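Local coordinates for protein dTDP-4-dehydrorhamnose 3,5-epimerase (Bacillus anthracis str. Ames, PDB 3RYK) that catalyses the epimerisation of dTDP-4-dehydro-6-deoxyglucose at carbons 3 and 5 of the sugar ring, a step on the way to dTDP-L-rhamnose, at residues V27-F32 with R123-S128; D71-S76 with I153-V158; K96-M101 with L135-G140; Q102-D107 with C146-H151. One frame throughout, in Å; residues are numbered along the deposited sequence.

Contact 1: V27-F32 with R123-S128; sequences VIETNF and RGYILS
R123 opens the second segment and meets three side chains of 27-32. Its CB sits at the edge of the F32 ring, near the ring plane, with F32 CZ 3.7 Å from R123 CB. With CG anti to the backbone N (chi1 -178°) and the chain extended as far as NE, the arginine spans the gap between strands whose backbones lie too far apart to pair. The N31 amide lies over one guanidinium face, its plane turned only 16° from it, and N31 ND2 comes within 3.3 Å of R123 CD. The charge goes to E29: R123 NE reaches E29 OE2 at 3.0 Å, nearly straight at 166°. The oxygen lies in the guanidinium plane, while the nitrogen approaches from above the carboxylate plane. The second bond of this salt bridge, R123 NH2 to E29 OE1, is weak. Further on, Y125 turns a ring edge to the same carboxylate, CE1 lying 3.2 Å from E29 OE2. Its hydroxyl meets N31 through a water, 2.7 Å from Y125 OH and 2.9 Å from N31 OD1. Arginine is long enough and tyrosine polar enough at its tip for this surface seam between two sheets. Cohesion here rests on charge, a flat amide over a guanidinium face and one bridging water, with little apolar contact beyond the edge of F32.

Contact 2: D71-S76 with I153-V158; sequences DNVSYS and IVMYKV
K157 NZ is gripped from several directions. D71 OD2 forms a salt bridge with it at 3.1 Å, D71 OD1 adds a weak bond, D71 of the second subunit forms another salt bridge, and Y54 offers a cation-pi contact. The lysine runs beside D71, pointing the same way, and a bend at its last torsion (chi4 -49°) brings the ammonium back to the carboxylate. Two such pairs meet where the subunits join, so the aspartates probably offset the closeness of the two lysines. Backbone bonds then tie N72 to Y156 and S74 to V154, each pair in both directions; the shortest runs from S74 N to V154 O at 2.7 Å. V73 and M155 form the non-hydrogen-bonded pair between them, with Y75-I153 and D71-K157 on the outer sides. On the face carrying D71, V73 CG1 touches I153 CG2 at 3.6 Å, and I153 CG1 lies in plane at the edge of the Y75 ring, 3.9 Å from Y75 CD1; the Y75 hydroxyl is bonded to H151. Branched I153 and V73 suit a strand surface packed this closely. The other face carries N72, whose CB stands over the Y156 ring in a CH-pi contact, 4.1 Å from the centroid. The Y156 CG lies between backbone N and carbonyl carbon (chi1 66°), which swings the ring under N72, while N72 OD1 bonds Q70. Strand 70-76 also pairs with a strand of the second subunit, so this antiparallel sheet of the jelly-roll-like fold continues through the dimer interface.

Contact 3: K96-M101 with L135-G140; sequences KLIQVM and LLVPKG
K96-I98 and L135-V137 form a short antiparallel strand pair near the centre of the chain, buried in the larger sheet of the jelly roll. K96 with V137 and I98 with L135 are the hydrogen-bonded pairs, each joined by two N-H to O bonds of 2.9 Å, among them K96 N to V137 O. L97 and L136 make the non-hydrogen-bonded pair between them. L97 and L136 share one face, where L97 CD1 meets L136 CD2 at 3.7 Å; both side chains put CG anti to the backbone N, which lets the methyls lean together. On the other face I98 CD1 presses on V137 CG2 at 3.3 Å, tighter than usual van der Waals contact. I98 chi2, at 93°, lies away from the preferred staggered values, consistent with some strain there. Beyond the backbone, the K96 side chain meets V137 through its CB, 4.2 Å from V137 CB, then leads away. Apolar residues suit both faces: L97 and L136 pack on F68 and V64, whereas L135 and V137 rest on I109 of strand 104-111. In the sheet the pair lies between strand 152-158, which bonds to L97 and Q99, and strand 35-45, where K36 bonds to L136.

Contact 4: Q102-D107 with C146-H151; sequences QGAIYD and CTLVPH
L148 N gives a nearly straight bond to A104 O, 2.9 Å long with an angle of 173° at the hydrogen. Two more backbone bonds follow, Y106 N to C146 O and C146 N to Y106 O, both 2.9 Å, so Y106 and C146 form a hydrogen-bonded antiparallel pair. I105 and T147 make the adjacent non-hydrogen-bonded pair, in which I105 CA also comes within 3.2 Å of C146 O. Strands 104-111 and 141-147 are neighbours in the five-stranded sheet of the jelly-roll-like fold, and here the second of them ends and the chain loops on to H151. On the face of I105 and T147 their CG2 methyls meet at 4.2 Å, while T147 OG1 turns to the backbone N of T81. L148, at the start of the loop, folds back over the first strand: its CG, anti to the carbonyl carbon (chi1 -55°), brings CD2 to 3.9 Å from Y106 CB. G103 has a positive phi of 84°, a conformation favourable to glycine, and V149 CG2 packs 3.8 Å from its CA. At the outer end Q102 lies alongside H151, its CG 3.4 Å from H151 O. Q102 also packs against Q102 of the second subunit.

How the contacts relate
Contacts 2 and 3 lie in the larger sheet, about 10 Å apart between centres, and join where strand 152-158 pairs with strand 96-100. Contact 4 lies in the smaller sheet, and contact 1 ties strand 26-31 of the larger sheet to strand 122-128 of the smaller one. The widest separation, about 18 Å, is between the centres of contacts 1 and 2. Along the chain contacts 3 and 4 both fall between the segments of contact 2; the segments of contact 1 alternate with those of every other contact, and contacts 3 and 4 alternate with each other. Packing of V100 on I105 and L127 joins the two sheets. Such interleaving is consistent with the jelly-roll-like topology, and contacts 2, 3 and 4 also reach the second subunit.

Contact 1: V27-F32 with R123-S128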
loop_
_atom_site.group_PDB
_atom_site.type_symbol
_atom_site.label_atom_id
_atom_site.label_comp_id
_atom_site.label_asym_id
_atom_site.label_seq_id
_atom_site.Cartn_x
_atom_site.Cartn_y
_atom_site.Cartn_z
ATOM N N VAL A 27 11.232 -3.345 15.212
ATOM C CA VAL A 27 10.496 -2.431 16.112
ATOM C C VAL A 27 11.402 -1.289 16.583
ATOM O O VAL A 27 12.452 -1.510 17.206
ATOM C CB VAL A 27 9.924 -3.159 17.353
ATOM C CG1 VAL A 27 9.238 -2.167 18.309
ATOM C CG2 VAL A 27 8.941 -4.258 16.956
ATOM N N ILE A 28 11.010 -0.058 16.284
ATOM C CA ILE A 28 11.782 1.121 16.683
ATOM C C ILE A 28 11.514 1.430 18.154
ATOM O O ILE A 28 12.438 1.728 18.917
ATOM C CB ILE A 28 11.457 2.320 15.778
ATOM C CG1 ILE A 28 12.204 2.170 14.451
ATOM C CG2 ILE A 28 11.824 3.636 16.461
ATOM C CD1 ILE A 28 11.504 2.743 13.279
ATOM N N GLU A 29 10.246 1.357 18.554
ATOM C CA GLU A 29 9.856 1.604 19.940
ATOM C C GLU A 29 8.428 1.122 20.146
ATOM O O GLU A 29 7.652 1.025 19.192
ATOM C CB GLU A 29 9.934 3.089 20.302
ATOM C CG GLU A 29 8.993 3.976 19.484
ATOM C CD GLU A 29 9.013 5.442 19.890
ATOM O OE1 GLU A 29 9.766 5.830 20.808
ATOM O OE2 GLU A 29 8.243 6.218 19.291
ATOM N N THR A 30 8.112 0.811 21.398
ATOM C CA THR A 30 6.804 0.355 21.787
ATOM C C THR A 30 6.342 1.317 22.872
ATOM O O THR A 30 7.104 1.661 23.778
ATOM C CB THR A 30 6.810 -1.082 22.357
ATOM O OG1 THR A 30 7.353 -2.005 21.399
ATOM C CG2 THR A 30 5.394 -1.511 22.729
ATOM N N ASN A 31 5.104 1.786 22.756
ATOM C CA ASN A 31 4.535 2.687 23.734
ATOM C C ASN A 31 3.109 2.264 24.076
ATOM O O ASN A 31 2.416 1.644 23.280
ATOM C CB ASN A 31 4.540 4.166 23.295
ATOM C CG ASN A 31 5.936 4.718 23.036
ATOM O OD1 ASN A 31 6.586 4.371 22.059
ATOM N ND2 ASN A 31 6.352 5.672 23.865
ATOM N N PHE A 32 2.697 2.592 25.289
ATOM C CA PHE A 32 1.368 2.289 25.776
ATOM C C PHE A 32 1.082 0.794 25.652
ATOM O O PHE A 32 -0.017 0.389 25.299
ATOM C CB PHE A 32 0.339 3.158 25.034
ATOM C CG PHE A 32 0.828 4.561 24.814
ATOM C CD1 PHE A 32 1.186 5.355 25.880
ATOM C CD2 PHE A 32 0.911 5.090 23.537
ATOM C CE1 PHE A 32 1.673 6.639 25.678
ATOM C CE2 PHE A 32 1.374 6.390 23.330
ATOM C CZ PHE A 32 1.758 7.156 24.399
ATOM N N ARG A 123 1.115 10.303 21.917
ATOM C CA ARG A 123 2.472 10.380 21.389
ATOM C C ARG A 123 2.450 10.791 19.923
ATOM O O ARG A 123 1.630 10.301 19.140
ATOM C CB ARG A 123 3.264 9.095 21.621
ATOM C CG ARG A 123 4.728 9.147 21.128
ATOM C CD ARG A 123 5.527 7.987 21.720
ATOM N NE ARG A 123 6.945 7.999 21.344
ATOM C CZ ARG A 123 7.880 8.736 21.941
ATOM N NH1 ARG A 123 7.554 9.584 22.911
ATOM N NH2 ARG A 123 9.151 8.668 21.533
ATOM N N GLY A 124 3.350 11.712 19.595
ATOM C CA GLY A 124 3.513 12.256 18.249
ATOM C C GLY A 124 4.702 11.653 17.516
ATOM O O GLY A 124 5.839 11.772 17.981
ATOM N N TYR A 125 4.436 11.026 16.367
ATOM C CA TYR A 125 5.466 10.372 15.546
ATOM C C TYR A 125 5.549 10.984 14.147
ATOM O O TYR A 125 4.524 11.386 13.553
ATOM C CB TYR A 125 5.069 8.923 15.292
ATOM C CG TYR A 125 4.695 8.098 16.487
ATOM C CD1 TYR A 125 5.609 7.252 17.095
ATOM C CD2 TYR A 125 3.409 8.128 16.986
ATOM C CE1 TYR A 125 5.252 6.461 18.173
ATOM C CE2 TYR A 125 3.042 7.359 18.065
ATOM C CZ TYR A 125 3.970 6.517 18.659
ATOM O OH TYR A 125 3.594 5.739 19.730
ATOM N N ILE A 126 6.760 11.034 13.603
ATOM C CA ILE A 126 6.974 11.566 12.269
ATOM C C ILE A 126 7.158 10.370 11.345
ATOM O O ILE A 126 8.159 9.648 11.464
ATOM C CB ILE A 126 8.185 12.538 12.171
ATOM C CG1 ILE A 126 7.973 13.799 13.034
ATOM C CG2 ILE A 126 8.433 12.930 10.737
ATOM C CD1 ILE A 126 9.175 14.758 13.060
ATOM N N LEU A 127 6.196 10.185 10.445
ATOM C CA LEU A 127 6.174 9.123 9.470
ATOM C C LEU A 127 6.352 9.808 8.112
ATOM O O LEU A 127 5.687 10.814 7.797
ATOM C CB LEU A 127 4.866 8.339 9.560
ATOM C CG LEU A 127 4.528 7.783 10.956
ATOM C CD1 LEU A 127 3.226 6.975 10.964
ATOM C CD2 LEU A 127 5.682 6.938 11.484
ATOM N N SER A 128 7.269 9.298 7.302
ATOM C CA SER A 128 7.519 9.899 6.000
ATOM C C SER A 128 7.871 8.912 4.890
ATOM O O SER A 128 8.120 7.725 5.131
ATOM C CB SER A 128 8.629 10.930 6.124
ATOM O OG SER A 128 9.870 10.276 6.434
HETATM O O HOH W 1 4.988 3.467 19.792
#

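Contact 2: D71-S76 with I153-V158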
loop_
_atom_site.group_PDB
_atom_site.type_symbol
_atom_site.label_atom_id
_atom_site.label_comp_id
_atom_site.label_asym_id
_atom_site.label_seq_id
_atom_site.Cartn_x
_atom_site.Cartn_y
_atom_site.Cartn_z
ATOM N N ASP A 71 -7.368 -1.716 2.903
ATOM C CA ASP A 71 -6.253 -0.766 2.755
ATOM C C ASP A 71 -6.900 0.523 2.286
ATOM O O ASP A 71 -7.628 0.528 1.284
ATOM C CB ASP A 71 -5.197 -1.141 1.700
ATOM C CG ASP A 71 -4.430 -2.423 2.012
ATOM O OD1 ASP A 71 -4.744 -3.107 3.005
ATOM O OD2 ASP A 71 -3.499 -2.748 1.220
ATOM N N ASN A 72 -6.614 1.598 3.003
ATOM C CA ASN A 72 -7.130 2.921 2.728
ATOM C C ASN A 72 -5.989 3.845 2.309
ATOM O O ASN A 72 -4.871 3.700 2.806
ATOM C CB ASN A 72 -7.778 3.453 4.015
ATOM C CG ASN A 72 -8.911 2.562 4.509
ATOM O OD1 ASN A 72 -9.687 2.042 3.717
ATOM N ND2 ASN A 72 -9.022 2.412 5.833
ATOM N N VAL A 73 -6.263 4.772 1.396
ATOM C CA VAL A 73 -5.277 5.750 0.926
ATOM C C VAL A 73 -5.883 7.144 1.066
ATOM O O VAL A 73 -6.941 7.427 0.495
ATOM C CB VAL A 73 -4.821 5.506 -0.533
ATOM C CG1 VAL A 73 -3.883 6.620 -1.005
ATOM C CG2 VAL A 73 -4.140 4.130 -0.643
ATOM N N SER A 74 -5.207 7.979 1.852
ATOM C CA SER A 74 -5.580 9.354 2.127
ATOM C C SER A 74 -4.639 10.320 1.412
ATOM O O SER A 74 -3.438 10.300 1.658
ATOM C CB SER A 74 -5.523 9.598 3.640
ATOM O OG SER A 74 -5.654 10.964 3.968
ATOM N N TYR A 75 -5.183 11.130 0.506
ATOM C CA TYR A 75 -4.415 12.136 -0.225
ATOM C C TYR A 75 -4.851 13.499 0.298
ATOM O O TYR A 75 -6.073 13.762 0.425
ATOM C CB TYR A 75 -4.572 12.063 -1.763
ATOM C CG TYR A 75 -4.037 13.318 -2.447
ATOM C CD1 TYR A 75 -2.672 13.521 -2.678
ATOM C CD2 TYR A 75 -4.911 14.318 -2.842
ATOM C CE1 TYR A 75 -2.203 14.712 -3.294
ATOM C CE2 TYR A 75 -4.467 15.494 -3.449
ATOM C CZ TYR A 75 -3.139 15.701 -3.678
ATOM O OH TYR A 75 -2.777 16.894 -4.280
ATOM N N SER A 76 -3.872 14.341 0.625
ATOM C CA SER A 76 -4.102 15.696 1.130
ATOM C C SER A 76 -3.242 16.646 0.281
ATOM O O SER A 76 -2.005 16.607 0.315
ATOM C CB SER A 76 -3.742 15.811 2.603
ATOM O OG SER A 76 -4.493 14.922 3.410
ATOM N N ILE A 153 0.529 11.621 0.869
ATOM C CA ILE A 153 -0.268 10.414 0.684
ATOM C C ILE A 153 0.023 9.424 1.815
ATOM O O ILE A 153 1.174 8.972 1.993
ATOM C CB ILE A 153 0.049 9.733 -0.663
ATOM C CG1 ILE A 153 -0.143 10.699 -1.833
ATOM C CG2 ILE A 153 -0.816 8.486 -0.858
ATOM C CD1 ILE A 153 0.248 10.111 -3.191
ATOM N N VAL A 154 -1.021 9.089 2.563
ATOM C CA VAL A 154 -0.933 8.173 3.676
ATOM C C VAL A 154 -1.738 6.928 3.343
ATOM O O VAL A 154 -2.838 6.997 2.780
ATOM C CB VAL A 154 -1.508 8.799 4.955
ATOM C CG1 VAL A 154 -1.392 7.837 6.123
ATOM C CG2 VAL A 154 -0.814 10.105 5.269
ATOM N N MET A 155 -1.180 5.780 3.682
ATOM C CA MET A 155 -1.834 4.516 3.442
ATOM C C MET A 155 -1.933 3.805 4.769
ATOM O O MET A 155 -1.001 3.854 5.573
ATOM C CB MET A 155 -1.017 3.651 2.481
ATOM C CG MET A 155 -1.625 2.282 2.232
ATOM S SD MET A 155 -0.593 1.183 1.249
ATOM C CE MET A 155 -0.506 2.055 -0.307
ATOM N N TYR A 156 -3.064 3.163 5.026
ATOM C CA TYR A 156 -3.194 2.429 6.271
ATOM C C TYR A 156 -4.171 1.286 6.156
ATOM O O TYR A 156 -5.204 1.409 5.507
ATOM C CB TYR A 156 -3.485 3.321 7.468
ATOM C CG TYR A 156 -4.812 4.025 7.487
ATOM C CD1 TYR A 156 -5.869 3.518 8.240
ATOM C CD2 TYR A 156 -4.995 5.211 6.792
ATOM C CE1 TYR A 156 -7.093 4.173 8.276
ATOM C CE2 TYR A 156 -6.193 5.865 6.824
ATOM C CZ TYR A 156 -7.234 5.341 7.572
ATOM O OH TYR A 156 -8.432 6.005 7.591
ATOM N N LYS A 157 -3.796 0.173 6.780
ATOM C CA LYS A 157 -4.588 -1.030 6.781
ATOM C C LYS A 157 -5.438 -1.059 8.041
ATOM O O LYS A 157 -5.084 -0.454 9.045
ATOM C CB LYS A 157 -3.686 -2.255 6.799
ATOM C CG LYS A 157 -2.706 -2.377 5.665
ATOM C CD LYS A 157 -1.788 -3.573 5.908
ATOM C CE LYS A 157 -0.886 -3.820 4.716
ATOM N NZ LYS A 157 -1.584 -3.857 3.401
ATOM N N VAL A 158 -6.566 -1.756 7.973
ATOM C CA VAL A 158 -7.464 -1.898 9.119
ATOM C C VAL A 158 -7.911 -3.360 9.164
ATOM O O VAL A 158 -8.123 -3.967 8.121
ATOM C CB VAL A 158 -8.689 -0.937 9.060
ATOM C CG1 VAL A 158 -8.223 0.517 8.962
ATOM C CG2 VAL A 158 -9.619 -1.293 7.913
#

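Contact 3: K96-M101 with L135-G140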
loop_
_atom_site.group_PDB
_atom_site.type_symbol
_atom_site.label_atom_id
_atom_site.label_comp_id
_atom_site.label_asym_id
_atom_site.label_seq_id
_atom_site.Cartn_x
_atom_site.Cartn_y
_atom_site.Cartn_z
ATOM N N LYS A 96 -5.084 -0.455 13.345
ATOM C CA LYS A 96 -4.612 0.206 12.131
ATOM C C LYS A 96 -3.101 0.058 12.025
ATOM O O LYS A 96 -2.447 -0.161 13.035
ATOM C CB LYS A 96 -4.982 1.678 12.135
ATOM C CG LYS A 96 -6.472 1.937 12.228
ATOM C CD LYS A 96 -6.775 3.409 12.179
ATOM C CE LYS A 96 -8.261 3.669 12.312
ATOM N NZ LYS A 96 -8.535 5.127 12.240
ATOM N N LEU A 97 -2.573 0.185 10.807
ATOM C CA LEU A 97 -1.119 0.085 10.525
ATOM C C LEU A 97 -0.931 1.128 9.437
ATOM O O LEU A 97 -1.326 0.927 8.296
ATOM C CB LEU A 97 -0.744 -1.324 10.096
ATOM C CG LEU A 97 0.729 -1.679 9.864
ATOM C CD1 LEU A 97 1.544 -1.500 11.131
ATOM C CD2 LEU A 97 0.742 -3.125 9.429
ATOM N N ILE A 98 -0.314 2.240 9.812
ATOM C CA ILE A 98 -0.132 3.369 8.929
ATOM C C ILE A 98 1.276 3.662 8.452
ATOM O O ILE A 98 2.235 3.510 9.198
ATOM C CB ILE A 98 -0.584 4.660 9.665
ATOM C CG1 ILE A 98 -2.046 4.595 10.168
ATOM C CG2 ILE A 98 -0.411 5.892 8.769
ATOM C CD1 ILE A 98 -2.246 4.116 11.583
ATOM N N GLN A 99 1.365 4.099 7.201
ATOM C CA GLN A 99 2.622 4.485 6.576
ATOM C C GLN A 99 2.358 5.633 5.603
ATOM O O GLN A 99 1.215 5.866 5.158
ATOM C CB GLN A 99 3.309 3.347 5.830
ATOM C CG GLN A 99 2.561 2.805 4.645
ATOM C CD GLN A 99 3.359 1.783 3.863
ATOM O OE1 GLN A 99 4.589 1.770 3.910
ATOM N NE2 GLN A 99 2.667 0.954 3.102
ATOM N N VAL A 100 3.434 6.338 5.279
ATOM C CA VAL A 100 3.396 7.472 4.362
ATOM C C VAL A 100 4.120 7.074 3.081
ATOM O O VAL A 100 5.303 6.663 3.108
ATOM C CB VAL A 100 4.025 8.716 5.003
ATOM C CG1 VAL A 100 4.098 9.845 3.997
ATOM C CG2 VAL A 100 3.232 9.123 6.263
ATOM N N MET A 101 3.431 7.222 1.951
ATOM C CA MET A 101 3.991 6.860 0.643
ATOM C C MET A 101 4.615 8.038 -0.096
ATOM O O MET A 101 5.534 7.865 -0.923
ATOM C CB MET A 101 2.905 6.194 -0.210
ATOM C CG MET A 101 2.216 5.005 0.511
ATOM S SD MET A 101 3.336 3.721 1.139
ATOM C CE MET A 101 4.091 3.173 -0.399
ATOM N N LEU A 135 3.312 2.773 11.841
ATOM C CA LEU A 135 2.827 2.815 13.206
ATOM C C LEU A 135 1.673 1.832 13.339
ATOM O O LEU A 135 0.744 1.853 12.524
ATOM C CB LEU A 135 2.357 4.223 13.552
ATOM C CG LEU A 135 1.860 4.438 14.975
ATOM C CD1 LEU A 135 2.974 4.223 15.990
ATOM C CD2 LEU A 135 1.290 5.847 15.103
ATOM N N LEU A 136 1.749 0.959 14.345
ATOM C CA LEU A 136 0.726 -0.031 14.618
ATOM C C LEU A 136 -0.096 0.634 15.721
ATOM O O LEU A 136 0.408 0.867 16.821
ATOM C CB LEU A 136 1.339 -1.364 15.079
ATOM C CG LEU A 136 0.406 -2.574 15.301
ATOM C CD1 LEU A 136 -0.591 -2.380 16.454
ATOM C CD2 LEU A 136 -0.314 -2.913 14.012
ATOM N N VAL A 137 -1.338 1.000 15.390
ATOM C CA VAL A 137 -2.248 1.644 16.321
ATOM C C VAL A 137 -3.227 0.566 16.825
ATOM O O VAL A 137 -4.077 0.083 16.063
ATOM C CB VAL A 137 -3.058 2.772 15.656
ATOM C CG1 VAL A 137 -3.791 3.582 16.719
ATOM C CG2 VAL A 137 -2.156 3.692 14.838
ATOM N N PRO A 138 -3.124 0.190 18.108
ATOM C CA PRO A 138 -4.029 -0.832 18.599
ATOM C C PRO A 138 -5.472 -0.368 18.739
ATOM O O PRO A 138 -5.770 0.817 18.579
ATOM C CB PRO A 138 -3.494 -1.136 20.016
ATOM C CG PRO A 138 -2.251 -0.387 20.187
ATOM C CD PRO A 138 -2.199 0.671 19.154
ATOM N N LYS A 139 -6.354 -1.325 19.019
ATOM C CA LYS A 139 -7.761 -1.020 19.243
ATOM C C LYS A 139 -7.787 -0.271 20.580
ATOM O O LYS A 139 -6.945 -0.523 21.440
ATOM C CB LYS A 139 -8.599 -2.300 19.310
ATOM C CG LYS A 139 -8.679 -3.053 18.001
ATOM C CD LYS A 139 -9.517 -4.294 18.128
ATOM C CE LYS A 139 -9.711 -4.955 16.783
ATOM N NZ LYS A 139 -10.591 -6.140 16.856
ATOM N N GLY A 140 -8.733 0.659 20.753
ATOM C CA GLY A 140 -8.828 1.434 21.989
ATOM C C GLY A 140 -8.076 2.755 21.962
ATOM O O GLY A 140 -7.922 3.418 22.999
#

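Contact 4: Q102-D107 with C146-H151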
loop_
_atom_site.group_PDB
_atom_site.type_symbol
_atom_site.label_atom_id
_atom_site.label_comp_id
_atom_site.label_asym_id
_atom_site.label_seq_id
_atom_site.Cartn_x
_atom_site.Cartn_y
_atom_site.Cartn_z
ATOM N N GLN A 102 4.092 9.227 0.180
ATOM C CA GLN A 102 4.565 10.448 -0.412
ATOM C C GLN A 102 4.382 11.531 0.639
ATOM O O GLN A 102 3.318 11.621 1.264
ATOM C CB GLN A 102 3.809 10.771 -1.700
ATOM C CG GLN A 102 4.316 12.020 -2.381
ATOM C CD GLN A 102 3.686 12.294 -3.746
ATOM O OE1 GLN A 102 3.211 11.389 -4.435
ATOM N NE2 GLN A 102 3.734 13.550 -4.160
ATOM N N GLY A 103 5.424 12.334 0.837
ATOM C CA GLY A 103 5.413 13.402 1.816
ATOM C C GLY A 103 5.769 12.963 3.236
ATOM O O GLY A 103 6.541 12.022 3.461
ATOM N N ALA A 104 5.194 13.651 4.204
ATOM C CA ALA A 104 5.453 13.364 5.603
ATOM C C ALA A 104 4.320 13.904 6.452
ATOM O O ALA A 104 3.683 14.884 6.061
ATOM C CB ALA A 104 6.766 13.997 6.015
ATOM N N ILE A 105 4.096 13.249 7.595
ATOM C CA ILE A 105 3.063 13.616 8.541
ATOM C C ILE A 105 3.538 13.507 9.984
ATOM O O ILE A 105 4.525 12.825 10.281
ATOM C CB ILE A 105 1.835 12.642 8.418
ATOM C CG1 ILE A 105 2.168 11.231 8.972
ATOM C CG2 ILE A 105 1.331 12.585 7.005
ATOM C CD1 ILE A 105 1.087 10.170 8.729
ATOM N N TYR A 106 2.854 14.234 10.850
ATOM C CA TYR A 106 3.070 14.211 12.298
ATOM C C TYR A 106 1.829 13.466 12.724
ATOM O O TYR A 106 0.728 14.014 12.644
ATOM C CB TYR A 106 3.180 15.599 12.902
ATOM C CG TYR A 106 3.108 15.666 14.426
ATOM C CD1 TYR A 106 4.167 15.266 15.229
ATOM C CD2 TYR A 106 1.990 16.214 15.056
ATOM C CE1 TYR A 106 4.090 15.363 16.623
ATOM C CE2 TYR A 106 1.906 16.331 16.454
ATOM C CZ TYR A 106 2.951 15.903 17.233
ATOM O OH TYR A 106 2.849 16.027 18.618
ATOM N N ASP A 107 1.999 12.220 13.147
ATOM C CA ASP A 107 0.912 11.363 13.549
ATOM C C ASP A 107 0.788 11.231 15.057
ATOM O O ASP A 107 1.774 10.991 15.762
ATOM C CB ASP A 107 1.144 10.025 12.863
ATOM C CG ASP A 107 -0.014 9.084 13.000
ATOM O OD1 ASP A 107 -0.431 8.729 14.128
ATOM O OD2 ASP A 107 -0.488 8.665 11.927
ATOM N N CYS A 146 -1.250 15.234 10.890
ATOM C CA CYS A 146 -1.104 16.555 10.267
ATOM C C CYS A 146 -0.066 16.417 9.171
ATOM O O CYS A 146 1.067 15.994 9.434
ATOM C CB CYS A 146 -0.660 17.614 11.283
ATOM S SG CYS A 146 -0.557 19.308 10.643
ATOM N N THR A 147 -0.435 16.771 7.946
ATOM C CA THR A 147 0.494 16.678 6.818
ATOM C C THR A 147 1.492 17.820 6.959
ATOM O O THR A 147 1.123 18.946 7.262
ATOM C CB THR A 147 -0.244 16.675 5.480
ATOM O OG1 THR A 147 -0.970 17.904 5.316
ATOM C CG2 THR A 147 -1.239 15.491 5.432
ATOM N N LEU A 148 2.771 17.545 6.720
ATOM C CA LEU A 148 3.793 18.568 6.882
ATOM C C LEU A 148 4.238 19.280 5.605
ATOM O O LEU A 148 4.901 20.321 5.670
ATOM C CB LEU A 148 5.023 17.900 7.531
ATOM C CG LEU A 148 4.788 17.148 8.851
ATOM C CD1 LEU A 148 6.191 16.637 9.354
ATOM C CD2 LEU A 148 4.092 17.967 9.937
ATOM N N VAL A 149 3.888 18.728 4.453
ATOM C CA VAL A 149 4.256 19.297 3.162
ATOM C C VAL A 149 3.137 19.006 2.191
ATOM O O VAL A 149 2.366 18.080 2.427
ATOM C CB VAL A 149 5.548 18.638 2.615
ATOM C CG1 VAL A 149 6.720 19.014 3.485
ATOM C CG2 VAL A 149 5.375 17.115 2.510
ATOM N N PRO A 150 3.056 19.756 1.088
ATOM C CA PRO A 150 1.982 19.484 0.124
ATOM C C PRO A 150 2.064 18.092 -0.487
ATOM O O PRO A 150 3.123 17.425 -0.455
ATOM C CB PRO A 150 2.217 20.518 -0.987
ATOM C CG PRO A 150 3.123 21.534 -0.419
ATOM C CD PRO A 150 3.844 20.947 0.740
ATOM N N HIS A 151 0.942 17.676 -1.049
ATOM C CA HIS A 151 0.805 16.390 -1.716
ATOM C C HIS A 151 1.281 15.199 -0.891
ATOM O O HIS A 151 2.164 14.458 -1.333
ATOM C CB HIS A 151 1.530 16.412 -3.070
ATOM C CG HIS A 151 1.102 17.532 -3.972
ATOM N ND1 HIS A 151 -0.052 17.485 -4.727
ATOM C CD2 HIS A 151 1.692 18.715 -4.265
ATOM C CE1 HIS A 151 -0.165 18.599 -5.429
ATOM N NE2 HIS A 151 0.882 19.363 -5.168
#